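Local atomic coordinates of alpha-1,2-mannosidase (Bacteroides thetaiotaomicron, PDB entry 2WW2), a protein that hydrolyses alpha-linked mannosides with inversion of configuration, acting as a calcium-dependent glycoside hydrolase of family 92 in a human gut symbiont. Residues A[331-335]-A[383-387]; A[339-343]-A[390-396]; A[376-382]-A[419-424]; A[452-456]-A[526-530]. All blocks are in the same frame, centred on the assembly; numbering follows the deposited sequence. Where two conformers were deposited one is given.

Contact 1: residues A[331-335]-A[383-387]; sequences FWDTF and NSVSL
Ser386 OG, lying 3.4 Å from Phe335 CD1, is a hydroxyl held by two partners: a bridging water at 2.9 Å and the phenol OH of Tyr453 on helix 444-465. The same water donates to the backbone, 2.8 Å from Phe335 O, so the two segments are joined by a solvent molecule rather than by any direct hydrogen bond. Ser386 OG can reach this position because it stands anti to the backbone N (chi1 173°), which turns it toward Phe335 and the water.

Everything else across the interface is packing, and Leu387 does much of it by forking between two aromatic residues. Its CD2 branch sits over one face of Phe331 in a CH-pi contact, 3.7 Å from the ring centroid and displaced toward the CE1 side of the ring. The CD1 branch turns to the other aromatic and rests 3.6 Å from Phe335 CB. Farther round the first ring, Phe331 CD2 comes 3.6 Å from Ser384 CA; the hydroxyl of that serine is engaged by Glu369. The amide of Asn383 is modelled over a face of Phe335, but too close for its detail to be trusted.

All the touching residues are buried, and Ile357 of helix 347-364 adds to the cover of both Phe331 and Leu387. The contact illustrates how a short helix, 331-334, just after strand 326-330, is seated against a long one, 383-393, in the interior of the catalytic domain, which is consistent with the all-helical (alpha/alpha)6 toroid of six-hairpin glycosidases.

Contact 2: residues A[339-343]-A[390-396]; sequences HPLFT and DAWMKGI
Thr343 and Lys394 meet where helix 383-393 ends in a Schellman motif, with Gly395 at the C-prime position and Ile396 N bonded back to Ala391 O. Beyond that turn the chain brings Ile396 back toward helix 338-345. The tight part of the contact surrounds Thr343. Its CB touches Ile396 CD1 at 3.7 Å, its CG2 approaches Asp390 OD2, and the extended chain of Lys394 crosses it at about a right angle. Lys394 NZ donates to Thr343 OG1 at 2.9 Å and pairs with Asp390 OD2 at 3.0 Å in a salt bridge, meeting that oxygen on its syn side; Tyr652 OH is a third partner of the ammonium group. With an alanine here, Asp390 OD2 would probably be left without its countercharge and Thr343 OG1 without its donor.

The packing slackens toward Pro340, whose CG comes no nearer than 4.0 Å to Asp390 OD2, and on the far side of the helix end Gly395 is exposed to solvent. Asp390 has a second hold, as OD1 accepts from Gly648 N. Thr343 OG1 lies between its backbone N and carbonyl carbon (chi1 64°), from where it donates to Pro340 O at 2.7 Å, tilted 21° from the carbonyl plane.

Contact 3: residues A[376-382]-A[419-424]; sequences RGCMIGN and IASVGR
Ser421 meets the backbone around Cys378 from a type I beta turn, Ile419 to Val422, so this is a loop-to-loop contact: residues 376-382 lead into helix 383-393, while the loop 419-424 comes shortly before helix 427-433.

One direct hydrogen bond is clear, from Cys378 N to Ser421 OG at 3.1 Å with an N-H...O angle of 157°. The serine hydroxyl, between its backbone N and carbonyl carbon (chi1 60°), faces the opposing loop in this position. Water extends the polar joint. One molecule donates to Arg376 O and lies 2.7 Å from Ser421 OG; another sits between Gly381 O and Ser421 O, although further acceptors compete for its protons.

Apolar contact is brief: Ile419 CG2 packs 3.3 Å from Gly377 CA, where even a CB on the glycine would come close to that methyl group.

Charged and amide groups occupy the two ends. At one, Arg376 reaches Ile74 O, in the N-terminal family region. At the other, the guanidinium of Arg424 forms a salt bridge with Asp455, while its aromatic neighbour Tyr430 makes a cation-pi contact. The amide of Asn382 lies at the edge of the same guanidinium, with the two planes only 9° apart.

Contact 4: residues A[452-456]-A[526-530]; sequences AYADW and VFHDP
The ring of Tyr453 receives the edge of Phe527 on one face, with Phe527 CE1 standing over its centre, while His528 ND1 lies at the tyrosine's edge. This T-shaped pair has centroids 4.9 Å apart and planes at 69°; the closest carbons are Tyr453 CD1 and Phe527 CE1 at 3.6 Å. Trp456 offers a face of its indole to His528 CB, which lies 3.8 Å from the centroid of the five-membered ring. The imidazole itself has Tyr453 CA over one face, 4.2 Å from its centroid.

These contacts pack a type I beta turn, Val526 to Asp529, against helix 444-465. Tyr453 and Trp456, one turn apart, present neighbouring surfaces to it, and His528 fills the space between them. The histidine's CG lies between its own backbone N and carbonyl carbon (chi1 62°), a setting that stands the ring up against the helix, with CD2 3.6 Å from Trp456 CB. Its NE2 bonds to Ala478 O, so the imidazole is fixed at its far end as well. Replacing His528 by an alanine would keep the CB over the indole, but is likely to open a gap beside Tyr453 CA and leave Ala478 O without this donor.

Asp529, the last residue of the turn, is the N-cap of helix 530-537, and the C-terminal tail closes in nearby, where Trp456 NE1 is bonded to Tyr733 OH. Tyr453 OH, at the opposite end of its ring from CB, bonds to Pro647 O.

How the contacts relate
Contact 1 is the common neighbour: its centre lies 12 Å from those of contacts 2 and 3 and 13 Å from that of contact 4, and it touches all three. It shares helix 383-393 with contact 2, where Leu387 CD2 packs 3.6 Å from His339 NE2. Trp332 CZ3 meets Met379 CE of contact 3 at 3.5 Å, and Phe335 CE1 meets Tyr453 CE2 of contact 4 at 3.6 Å. Contacts 3 and 4 also touch, with Asn382 CB 3.7 Å from Ala454 CB. Contacts 2 and 3 stay about 10 Å apart at their nearest atoms. Separate glycerol molecules, probably from crystallisation, bond to Asp333 of contact 1 and to Arg376 of contact 3.

Contact 1: residues A[331-335]-A[383-387]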
loop_
_atom_site.group_PDB
_atom_site.type_symbol
_atom_site.label_atom_id
_atom_site.label_comp_id
_atom_site.label_asym_id
_atom_site.label_seq_id
_atom_site.Cartn_x
_atom_site.Cartn_y
_atom_site.Cartn_z
ATOM N N PHE A 331 -9.740 -22.458 -22.024
ATOM C CA PHE A 331 -9.699 -23.551 -21.073
ATOM C C PHE A 331 -8.844 -23.219 -19.849
ATOM O O PHE A 331 -9.105 -23.735 -18.779
ATOM C CB PHE A 331 -9.193 -24.832 -21.725
ATOM C CG PHE A 331 -10.106 -25.388 -22.792
ATOM C CD1 PHE A 331 -11.478 -25.129 -22.776
ATOM C CD2 PHE A 331 -9.591 -26.221 -23.787
ATOM C CE1 PHE A 331 -12.308 -25.653 -23.752
ATOM C CE2 PHE A 331 -10.438 -26.776 -24.782
ATOM C CZ PHE A 331 -11.783 -26.485 -24.760
ATOM N N TRP A 332 -7.830 -22.365 -20.019
ATOM C CA TRP A 332 -6.986 -21.942 -18.903
ATOM C C TRP A 332 -7.858 -21.404 -17.781
ATOM O O TRP A 332 -7.567 -21.560 -16.591
ATOM C CB TRP A 332 -5.980 -20.863 -19.344
ATOM C CG TRP A 332 -5.109 -20.406 -18.219
ATOM C CD1 TRP A 332 -4.067 -21.094 -17.643
ATOM C CD2 TRP A 332 -5.225 -19.178 -17.501
ATOM N NE1 TRP A 332 -3.509 -20.347 -16.629
ATOM C CE2 TRP A 332 -4.202 -19.166 -16.519
ATOM C CE3 TRP A 332 -6.092 -18.078 -17.596
ATOM C CZ2 TRP A 332 -4.024 -18.092 -15.632
ATOM C CZ3 TRP A 332 -5.920 -17.014 -16.713
ATOM C CH2 TRP A 332 -4.894 -17.027 -15.744
ATOM N N ASP A 333 -8.950 -20.771 -18.160
ATOM C CA ASP A 333 -9.912 -20.266 -17.169
ATOM C C ASP A 333 -10.960 -21.314 -16.822
ATOM O O ASP A 333 -11.245 -21.582 -15.634
ATOM C CB ASP A 333 -10.649 -19.037 -17.699
ATOM C CG ASP A 333 -9.936 -17.741 -17.378
ATOM O OD1 ASP A 333 -9.532 -17.528 -16.211
ATOM O OD2 ASP A 333 -9.799 -16.929 -18.294
ATOM N N THR A 334 -11.561 -21.895 -17.851
ATOM C CA THR A 334 -12.797 -22.669 -17.644
ATOM C C THR A 334 -12.603 -24.124 -17.161
ATOM O O THR A 334 -13.561 -24.755 -16.768
ATOM C CB THR A 334 -13.691 -22.637 -18.906
ATOM O OG1 THR A 334 -12.989 -23.251 -20.001
ATOM C CG2 THR A 334 -14.062 -21.180 -19.259
ATOM N N PHE A 335 -11.377 -24.656 -17.179
ATOM C CA PHE A 335 -11.183 -26.030 -16.675
ATOM C C PHE A 335 -11.404 -26.110 -15.164
ATOM O O PHE A 335 -11.713 -27.174 -14.633
ATOM C CB PHE A 335 -9.780 -26.569 -17.008
ATOM C CG PHE A 335 -8.717 -26.233 -15.966
ATOM C CD1 PHE A 335 -8.586 -26.994 -14.812
ATOM C CD2 PHE A 335 -7.811 -25.193 -16.177
ATOM C CE1 PHE A 335 -7.591 -26.695 -13.859
ATOM C CE2 PHE A 335 -6.804 -24.904 -15.235
ATOM C CZ PHE A 335 -6.714 -25.648 -14.074
ATOM N N ASN A 383 -4.714 -27.190 -20.589
ATOM C CA ASN A 383 -5.898 -27.561 -19.850
ATOM C C ASN A 383 -7.012 -28.200 -20.684
ATOM O O ASN A 383 -7.996 -28.712 -20.131
ATOM C CB ASN A 383 -6.372 -26.385 -18.998
ATOM C CG ASN A 383 -5.309 -25.957 -18.006
ATOM O OD1 ASN A 383 -4.806 -24.817 -18.047
ATOM N ND2 ASN A 383 -4.918 -26.883 -17.144
ATOM N N SER A 384 -6.845 -28.203 -22.003
ATOM C CA SER A 384 -7.656 -29.067 -22.847
ATOM C C SER A 384 -7.656 -30.497 -22.259
ATOM O O SER A 384 -8.673 -31.210 -22.271
ATOM C CB SER A 384 -7.082 -29.113 -24.263
ATOM O OG SER A 384 -5.698 -29.469 -24.233
ATOM N N VAL A 385 -6.489 -30.919 -21.785
ATOM C CA VAL A 385 -6.339 -32.259 -21.226
ATOM C C VAL A 385 -7.231 -32.436 -20.000
ATOM O O VAL A 385 -7.874 -33.477 -19.799
ATOM C CB VAL A 385 -4.865 -32.500 -20.853
ATOM C CG1 VAL A 385 -4.715 -33.805 -20.113
ATOM C CG2 VAL A 385 -3.999 -32.468 -22.149
ATOM N N SER A 386 -7.294 -31.405 -19.183
ATOM C CA SER A 386 -8.108 -31.470 -17.974
ATOM C C SER A 386 -9.589 -31.711 -18.296
ATOM O O SER A 386 -10.244 -32.537 -17.656
ATOM C CB SER A 386 -7.947 -30.184 -17.151
ATOM O OG SER A 386 -8.861 -30.191 -16.058
ATOM N N LEU A 387 -10.127 -30.999 -19.281
ATOM C CA LEU A 387 -11.534 -31.211 -19.659
ATOM C C LEU A 387 -11.790 -32.658 -20.058
ATOM O O LEU A 387 -12.782 -33.265 -19.661
ATOM C CB LEU A 387 -11.919 -30.324 -20.842
ATOM C CG LEU A 387 -12.486 -28.945 -20.483
ATOM C CD1 LEU A 387 -11.414 -28.092 -19.784
ATOM C CD2 LEU A 387 -12.982 -28.268 -21.777
HETATM O O HOH W 1 -11.687 -29.518 -16.145
#

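Contact 2: residues A[339-343]-A[390-396]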
loop_
_atom_site.group_PDB
_atom_site.type_symbol
_atom_site.label_atom_id
_atom_site.label_comp_id
_atom_site.label_asym_id
_atom_site.label_seq_id
_atom_site.Cartn_x
_atom_site.Cartn_y
_atom_site.Cartn_z
ATOM N N HIS A 339 -16.281 -26.168 -16.511
ATOM C CA HIS A 339 -16.497 -27.499 -17.084
ATOM C C HIS A 339 -16.801 -28.558 -16.038
ATOM O O HIS A 339 -17.636 -29.419 -16.275
ATOM C CB HIS A 339 -15.361 -27.877 -18.040
ATOM C CG HIS A 339 -15.438 -27.119 -19.322
ATOM N ND1 HIS A 339 -16.297 -27.482 -20.339
ATOM C CD2 HIS A 339 -14.854 -25.958 -19.711
ATOM C CE1 HIS A 339 -16.196 -26.608 -21.327
ATOM N NE2 HIS A 339 -15.327 -25.675 -20.973
ATOM N N PRO A 340 -16.138 -28.495 -14.864
ATOM C CA PRO A 340 -16.563 -29.429 -13.817
ATOM C C PRO A 340 -18.032 -29.274 -13.448
ATOM O O PRO A 340 -18.701 -30.275 -13.184
ATOM C CB PRO A 340 -15.667 -29.068 -12.643
ATOM C CG PRO A 340 -14.333 -28.651 -13.354
ATOM C CD PRO A 340 -14.830 -27.874 -14.571
ATOM N N LEU A 341 -18.546 -28.042 -13.413
ATOM C CA LEU A 341 -19.979 -27.888 -13.168
ATOM C C LEU A 341 -20.776 -28.616 -14.261
ATOM O O LEU A 341 -21.774 -29.284 -13.964
ATOM C CB LEU A 341 -20.393 -26.400 -13.088
ATOM C CG LEU A 341 -21.839 -26.168 -12.610
ATOM C CD1 LEU A 341 -22.003 -26.549 -11.143
ATOM C CD2 LEU A 341 -22.342 -24.700 -12.830
ATOM N N PHE A 342 -20.363 -28.485 -15.524
ATOM C CA PHE A 342 -21.051 -29.212 -16.592
ATOM C C PHE A 342 -21.003 -30.727 -16.350
ATOM O O PHE A 342 -22.016 -31.411 -16.485
ATOM C CB PHE A 342 -20.486 -28.894 -18.009
ATOM C CG PHE A 342 -20.540 -27.431 -18.393
ATOM C CD1 PHE A 342 -21.507 -26.570 -17.852
ATOM C CD2 PHE A 342 -19.626 -26.914 -19.312
ATOM C CE1 PHE A 342 -21.544 -25.208 -18.222
ATOM C CE2 PHE A 342 -19.650 -25.558 -19.671
ATOM C CZ PHE A 342 -20.614 -24.704 -19.120
ATOM N N THR A 343 -19.844 -31.262 -15.986
ATOM C CA THR A 343 -19.756 -32.721 -15.824
ATOM C C THR A 343 -20.736 -33.211 -14.778
ATOM O O THR A 343 -21.140 -34.369 -14.813
ATOM C CB THR A 343 -18.327 -33.212 -15.411
ATOM O OG1 THR A 343 -17.998 -32.682 -14.125
ATOM C CG2 THR A 343 -17.270 -32.776 -16.443
ATOM N N ASP A 390 -10.993 -35.001 -16.668
ATOM C CA ASP A 390 -11.980 -34.798 -15.612
ATOM C C ASP A 390 -13.289 -35.491 -16.000
ATOM O O ASP A 390 -13.913 -36.201 -15.172
ATOM C CB ASP A 390 -12.210 -33.306 -15.328
ATOM C CG ASP A 390 -13.146 -33.080 -14.147
ATOM O OD1 ASP A 390 -12.802 -33.525 -13.020
ATOM O OD2 ASP A 390 -14.231 -32.475 -14.343
ATOM N N ALA A 391 -13.707 -35.306 -17.258
ATOM C CA ALA A 391 -14.946 -35.928 -17.741
ATOM C C ALA A 391 -14.813 -37.439 -17.724
ATOM O O ALA A 391 -15.695 -38.143 -17.231
ATOM C CB ALA A 391 -15.285 -35.443 -19.144
ATOM N N TRP A 392 -13.690 -37.936 -18.225
ATOM C CA TRP A 392 -13.484 -39.379 -18.323
ATOM C C TRP A 392 -13.593 -40.044 -16.952
ATOM O O TRP A 392 -14.184 -41.127 -16.821
ATOM C CB TRP A 392 -12.115 -39.661 -18.937
ATOM C CG TRP A 392 -11.916 -41.094 -19.348
ATOM C CD1 TRP A 392 -11.410 -42.102 -18.582
ATOM C CD2 TRP A 392 -12.212 -41.672 -20.626
ATOM N NE1 TRP A 392 -11.367 -43.272 -19.304
ATOM C CE2 TRP A 392 -11.850 -43.032 -20.564
ATOM C CE3 TRP A 392 -12.736 -41.168 -21.818
ATOM C CZ2 TRP A 392 -12.023 -43.907 -21.647
ATOM C CZ3 TRP A 392 -12.902 -42.034 -22.899
ATOM C CH2 TRP A 392 -12.540 -43.383 -22.803
ATOM N N MET A 393 -13.022 -39.400 -15.934
ATOM C CA MET A 393 -12.971 -40.018 -14.612
ATOM C C MET A 393 -14.323 -39.965 -13.922
ATOM O O MET A 393 -14.515 -40.581 -12.877
ATOM C CB MET A 393 -11.906 -39.367 -13.744
ATOM C CG MET A 393 -10.507 -39.518 -14.313
ATOM S SD MET A 393 -10.097 -41.233 -14.692
ATOM C CE MET A 393 -8.581 -40.997 -15.578
ATOM N N LYS A 394 -15.250 -39.221 -14.519
ATOM C CA LYS A 394 -16.600 -39.097 -14.024
ATOM C C LYS A 394 -17.564 -39.899 -14.889
ATOM O O LYS A 394 -18.787 -39.754 -14.763
ATOM C CB LYS A 394 -17.020 -37.617 -14.011
ATOM C CG LYS A 394 -16.299 -36.822 -12.954
ATOM C CD LYS A 394 -16.508 -35.318 -13.101
ATOM C CE LYS A 394 -15.852 -34.584 -11.921
ATOM N NZ LYS A 394 -16.068 -33.114 -12.042
ATOM N N GLY A 395 -17.020 -40.739 -15.764
ATOM C CA GLY A 395 -17.846 -41.649 -16.556
ATOM C C GLY A 395 -18.397 -41.044 -17.834
ATOM O O GLY A 395 -19.246 -41.637 -18.486
ATOM N N ILE A 396 -17.905 -39.858 -18.194
ATOM C CA ILE A 396 -18.266 -39.222 -19.451
ATOM C C ILE A 396 -17.187 -39.601 -20.442
ATOM O O ILE A 396 -16.050 -39.092 -20.397
ATOM C CB ILE A 396 -18.336 -37.691 -19.284
ATOM C CG1 ILE A 396 -19.385 -37.351 -18.220
ATOM C CG2 ILE A 396 -18.655 -37.017 -20.615
ATOM C CD1 ILE A 396 -19.408 -35.880 -17.812
#

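Contact 3: residues A[376-382]-A[419-424]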
loop_
_atom_site.group_PDB
_atom_site.type_symbol
_atom_site.label_atom_id
_atom_site.label_comp_id
_atom_site.label_asym_id
_atom_site.label_seq_id
_atom_site.Cartn_x
_atom_site.Cartn_y
_atom_site.Cartn_z
ATOM N N ARG A 376 -6.647 -19.273 -31.194
ATOM C CA ARG A 376 -6.230 -17.901 -30.904
ATOM C C ARG A 376 -5.093 -17.914 -29.881
ATOM O O ARG A 376 -5.106 -18.707 -28.920
ATOM C CB ARG A 376 -7.419 -17.105 -30.352
ATOM C CG ARG A 376 -8.578 -16.913 -31.362
ATOM C CD ARG A 376 -8.199 -15.906 -32.455
ATOM N NE ARG A 376 -7.967 -14.596 -31.848
ATOM C CZ ARG A 376 -8.928 -13.739 -31.523
ATOM N NH1 ARG A 376 -10.219 -14.039 -31.740
ATOM N NH2 ARG A 376 -8.604 -12.584 -30.956
ATOM N N GLY A 377 -4.121 -17.035 -30.062
ATOM C CA GLY A 377 -2.951 -16.993 -29.180
ATOM C C GLY A 377 -3.283 -16.237 -27.896
ATOM O O GLY A 377 -3.378 -15.025 -27.912
ATOM N N CYS A 378 -3.457 -16.949 -26.785
ATOM C CA CYS A 378 -3.872 -16.280 -25.541
ATOM C C CYS A 378 -3.677 -17.230 -24.363
ATOM O O CYS A 378 -4.025 -18.407 -24.460
ATOM C CB CYS A 378 -5.351 -15.896 -25.650
ATOM S SG CYS A 378 -5.988 -14.911 -24.284
ATOM N N MET A 379 -3.117 -16.720 -23.269
ATOM C CA MET A 379 -2.909 -17.500 -22.030
ATOM C C MET A 379 -1.968 -18.694 -22.232
ATOM O O MET A 379 -1.175 -18.716 -23.169
ATOM C CB MET A 379 -4.232 -17.954 -21.385
ATOM C CG MET A 379 -5.197 -16.795 -21.033
ATOM S SD MET A 379 -4.318 -15.293 -20.459
ATOM C CE MET A 379 -3.489 -15.837 -18.990
ATOM N N ILE A 380 -2.051 -19.662 -21.326
ATOM C CA ILE A 380 -1.033 -20.705 -21.238
ATOM C C ILE A 380 -1.652 -22.044 -20.848
ATOM O O ILE A 380 -2.853 -22.132 -20.551
ATOM C CB ILE A 380 0.035 -20.351 -20.160
ATOM C CG1 ILE A 380 -0.617 -20.342 -18.766
ATOM C CG2 ILE A 380 0.746 -19.002 -20.477
ATOM C CD1 ILE A 380 0.377 -20.041 -17.643
ATOM N N GLY A 381 -0.825 -23.086 -20.836
ATOM C CA GLY A 381 -1.230 -24.368 -20.254
ATOM C C GLY A 381 -1.713 -25.393 -21.268
ATOM O O GLY A 381 -1.819 -25.096 -22.467
ATOM N N ASN A 382 -2.014 -26.598 -20.778
ATOM C CA ASN A 382 -2.564 -27.665 -21.603
ATOM C C ASN A 382 -3.856 -28.139 -20.945
ATOM O O ASN A 382 -4.084 -29.336 -20.742
ATOM C CB ASN A 382 -1.566 -28.842 -21.691
ATOM C CG ASN A 382 -0.324 -28.501 -22.513
ATOM O OD1 ASN A 382 -0.338 -27.623 -23.405
ATOM N ND2 ASN A 382 0.750 -29.181 -22.220
ATOM N N ILE A 419 1.653 -19.961 -33.001
ATOM C CA ILE A 419 0.844 -19.586 -31.855
ATOM C C ILE A 419 1.309 -20.285 -30.585
ATOM O O ILE A 419 1.165 -21.498 -30.453
ATOM C CB ILE A 419 -0.603 -19.952 -32.117
ATOM C CG1 ILE A 419 -1.011 -19.443 -33.506
ATOM C CG2 ILE A 419 -1.502 -19.406 -30.983
ATOM C CD1 ILE A 419 -2.453 -19.830 -33.905
ATOM N N ALA A 420 1.870 -19.523 -29.652
ATOM C CA ALA A 420 2.594 -20.150 -28.548
ATOM C C ALA A 420 1.692 -20.932 -27.599
ATOM O O ALA A 420 2.135 -21.928 -27.011
ATOM C CB ALA A 420 3.451 -19.124 -27.784
ATOM N N SER A 421 0.424 -20.515 -27.482
ATOM C CA SER A 421 -0.510 -21.157 -26.574
ATOM C C SER A 421 -1.109 -22.466 -27.121
ATOM O O SER A 421 -1.917 -23.109 -26.434
ATOM C CB SER A 421 -1.656 -20.197 -26.214
ATOM O OG SER A 421 -2.380 -19.791 -27.372
ATOM N N VAL A 422 -0.755 -22.837 -28.352
ATOM C CA VAL A 422 -1.316 -24.048 -28.970
ATOM C C VAL A 422 -0.269 -25.157 -28.937
ATOM O O VAL A 422 0.771 -25.066 -29.601
ATOM C CB VAL A 422 -1.791 -23.824 -30.436
ATOM C CG1 VAL A 422 -2.353 -25.118 -31.028
ATOM C CG2 VAL A 422 -2.839 -22.688 -30.508
ATOM N N GLY A 423 -0.555 -26.219 -28.192
ATOM C CA GLY A 423 0.474 -27.203 -27.864
ATOM C C GLY A 423 1.200 -26.735 -26.603
ATOM O O GLY A 423 0.602 -26.075 -25.754
ATOM N N ARG A 424 2.493 -27.042 -26.492
ATOM C CA ARG A 424 3.227 -26.780 -25.263
ATOM C C ARG A 424 4.469 -25.921 -25.491
ATOM O O ARG A 424 5.532 -26.419 -25.858
ATOM C CB ARG A 424 3.633 -28.096 -24.577
ATOM C CG ARG A 424 4.375 -27.889 -23.241
ATOM C CD ARG A 424 4.580 -29.225 -22.495
ATOM N NE ARG A 424 3.353 -29.626 -21.808
ATOM C CZ ARG A 424 3.304 -30.468 -20.771
ATOM N NH1 ARG A 424 4.417 -31.039 -20.302
ATOM N NH2 ARG A 424 2.138 -30.745 -20.207
HETATM O O HOH W 2 -4.704 -21.085 -27.806
HETATM O O HOH W 3 -2.129 -22.585 -23.776
#

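Contact 4: residues A[452-456]-A[526-530]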
loop_
_atom_site.group_PDB
_atom_site.type_symbol
_atom_site.label_atom_id
_atom_site.label_comp_id
_atom_site.label_asym_id
_atom_site.label_seq_id
_atom_site.Cartn_x
_atom_site.Cartn_y
_atom_site.Cartn_z
ATOM N N ALA A 452 2.922 -29.377 -15.127
ATOM C CA ALA A 452 3.027 -30.475 -14.153
ATOM C C ALA A 452 1.624 -31.038 -13.852
ATOM O O ALA A 452 1.428 -32.246 -13.707
ATOM C CB ALA A 452 3.707 -29.993 -12.875
ATOM N N TYR A 453 0.644 -30.147 -13.781
ATOM C CA TYR A 453 -0.753 -30.551 -13.597
ATOM C C TYR A 453 -1.310 -31.326 -14.805
ATOM O O TYR A 453 -1.967 -32.380 -14.649
ATOM C CB TYR A 453 -1.625 -29.314 -13.326
ATOM C CG TYR A 453 -3.120 -29.612 -13.419
ATOM C CD1 TYR A 453 -3.740 -30.452 -12.507
ATOM C CD2 TYR A 453 -3.903 -29.049 -14.439
ATOM C CE1 TYR A 453 -5.107 -30.723 -12.593
ATOM C CE2 TYR A 453 -5.254 -29.320 -14.536
ATOM C CZ TYR A 453 -5.852 -30.146 -13.608
ATOM O OH TYR A 453 -7.185 -30.426 -13.710
ATOM N N ALA A 454 -1.071 -30.811 -16.007
ATOM C CA ALA A 454 -1.569 -31.485 -17.201
ATOM C C ALA A 454 -0.906 -32.855 -17.319
ATOM O O ALA A 454 -1.532 -33.827 -17.734
ATOM C CB ALA A 454 -1.282 -30.647 -18.468
ATOM N N ASP A 455 0.368 -32.933 -16.963
ATOM C CA ASP A 455 1.051 -34.211 -17.037
ATOM C C ASP A 455 0.474 -35.199 -16.015
ATOM O O ASP A 455 0.343 -36.397 -16.297
ATOM C CB ASP A 455 2.562 -34.021 -16.848
ATOM C CG ASP A 455 3.204 -33.329 -18.035
ATOM O OD1 ASP A 455 2.645 -33.446 -19.161
ATOM O OD2 ASP A 455 4.270 -32.686 -17.861
ATOM N N TRP A 456 0.144 -34.710 -14.824
ATOM C CA TRP A 456 -0.566 -35.556 -13.853
ATOM C C TRP A 456 -1.895 -36.052 -14.469
ATOM O O TRP A 456 -2.231 -37.241 -14.369
ATOM C CB TRP A 456 -0.773 -34.803 -12.523
ATOM C CG TRP A 456 -1.656 -35.531 -11.563
ATOM C CD1 TRP A 456 -1.277 -36.448 -10.617
ATOM C CD2 TRP A 456 -3.076 -35.415 -11.465
ATOM N NE1 TRP A 456 -2.384 -36.913 -9.933
ATOM C CE2 TRP A 456 -3.499 -36.285 -10.431
ATOM C CE3 TRP A 456 -4.031 -34.645 -12.136
ATOM C CZ2 TRP A 456 -4.836 -36.418 -10.067
ATOM C CZ3 TRP A 456 -5.361 -34.773 -11.771
ATOM C CH2 TRP A 456 -5.753 -35.662 -10.752
ATOM N N VAL A 526 -0.714 -25.921 -7.117
ATOM C CA VAL A 526 -0.367 -27.337 -7.038
ATOM C C VAL A 526 -1.607 -28.086 -6.547
ATOM O O VAL A 526 -1.611 -28.674 -5.475
ATOM C CB VAL A 526 0.824 -27.579 -6.073
ATOM C CG1 VAL A 526 1.371 -29.018 -6.214
ATOM C CG2 VAL A 526 1.944 -26.568 -6.355
ATOM N N PHE A 527 -2.670 -28.060 -7.325
ATOM C CA PHE A 527 -3.909 -28.641 -6.830
ATOM C C PHE A 527 -3.985 -30.161 -6.954
ATOM O O PHE A 527 -4.849 -30.766 -6.353
ATOM C CB PHE A 527 -5.142 -27.964 -7.438
ATOM C CG PHE A 527 -4.864 -27.236 -8.707
ATOM C CD1 PHE A 527 -4.958 -27.895 -9.923
ATOM C CD2 PHE A 527 -4.511 -25.902 -8.686
ATOM C CE1 PHE A 527 -4.701 -27.226 -11.100
ATOM C CE2 PHE A 527 -4.245 -25.213 -9.883
ATOM C CZ PHE A 527 -4.348 -25.889 -11.080
ATOM N N HIS A 528 -3.081 -30.764 -7.722
ATOM C CA HIS A 528 -2.976 -32.222 -7.754
ATOM C C HIS A 528 -2.130 -32.768 -6.594
ATOM O O HIS A 528 -2.040 -33.993 -6.392
ATOM C CB HIS A 528 -2.427 -32.701 -9.105
ATOM C CG HIS A 528 -1.042 -32.216 -9.411
ATOM N ND1 HIS A 528 -0.742 -30.886 -9.629
ATOM C CD2 HIS A 528 0.124 -32.895 -9.567
ATOM C CE1 HIS A 528 0.548 -30.763 -9.891
ATOM N NE2 HIS A 528 1.101 -31.969 -9.850
ATOM N N ASP A 529 -1.525 -31.876 -5.808
ATOM C CA ASP A 529 -0.653 -32.337 -4.719
ATOM C C ASP A 529 -0.530 -31.352 -3.539
ATOM O O ASP A 529 0.565 -30.922 -3.200
ATOM C CB ASP A 529 0.742 -32.655 -5.281
ATOM C CG ASP A 529 1.519 -33.630 -4.408
ATOM O OD1 ASP A 529 0.969 -34.101 -3.378
ATOM O OD2 ASP A 529 2.683 -33.938 -4.760
ATOM N N PRO A 530 -1.656 -30.994 -2.904
ATOM C CA PRO A 530 -1.543 -30.111 -1.745
ATOM C C PRO A 530 -0.595 -30.667 -0.666
ATOM O O PRO A 530 0.118 -29.897 -0.032
ATOM C CB PRO A 530 -2.980 -30.035 -1.222
ATOM C CG PRO A 530 -3.833 -30.255 -2.457
ATOM C CD PRO A 530 -3.054 -31.305 -3.242
#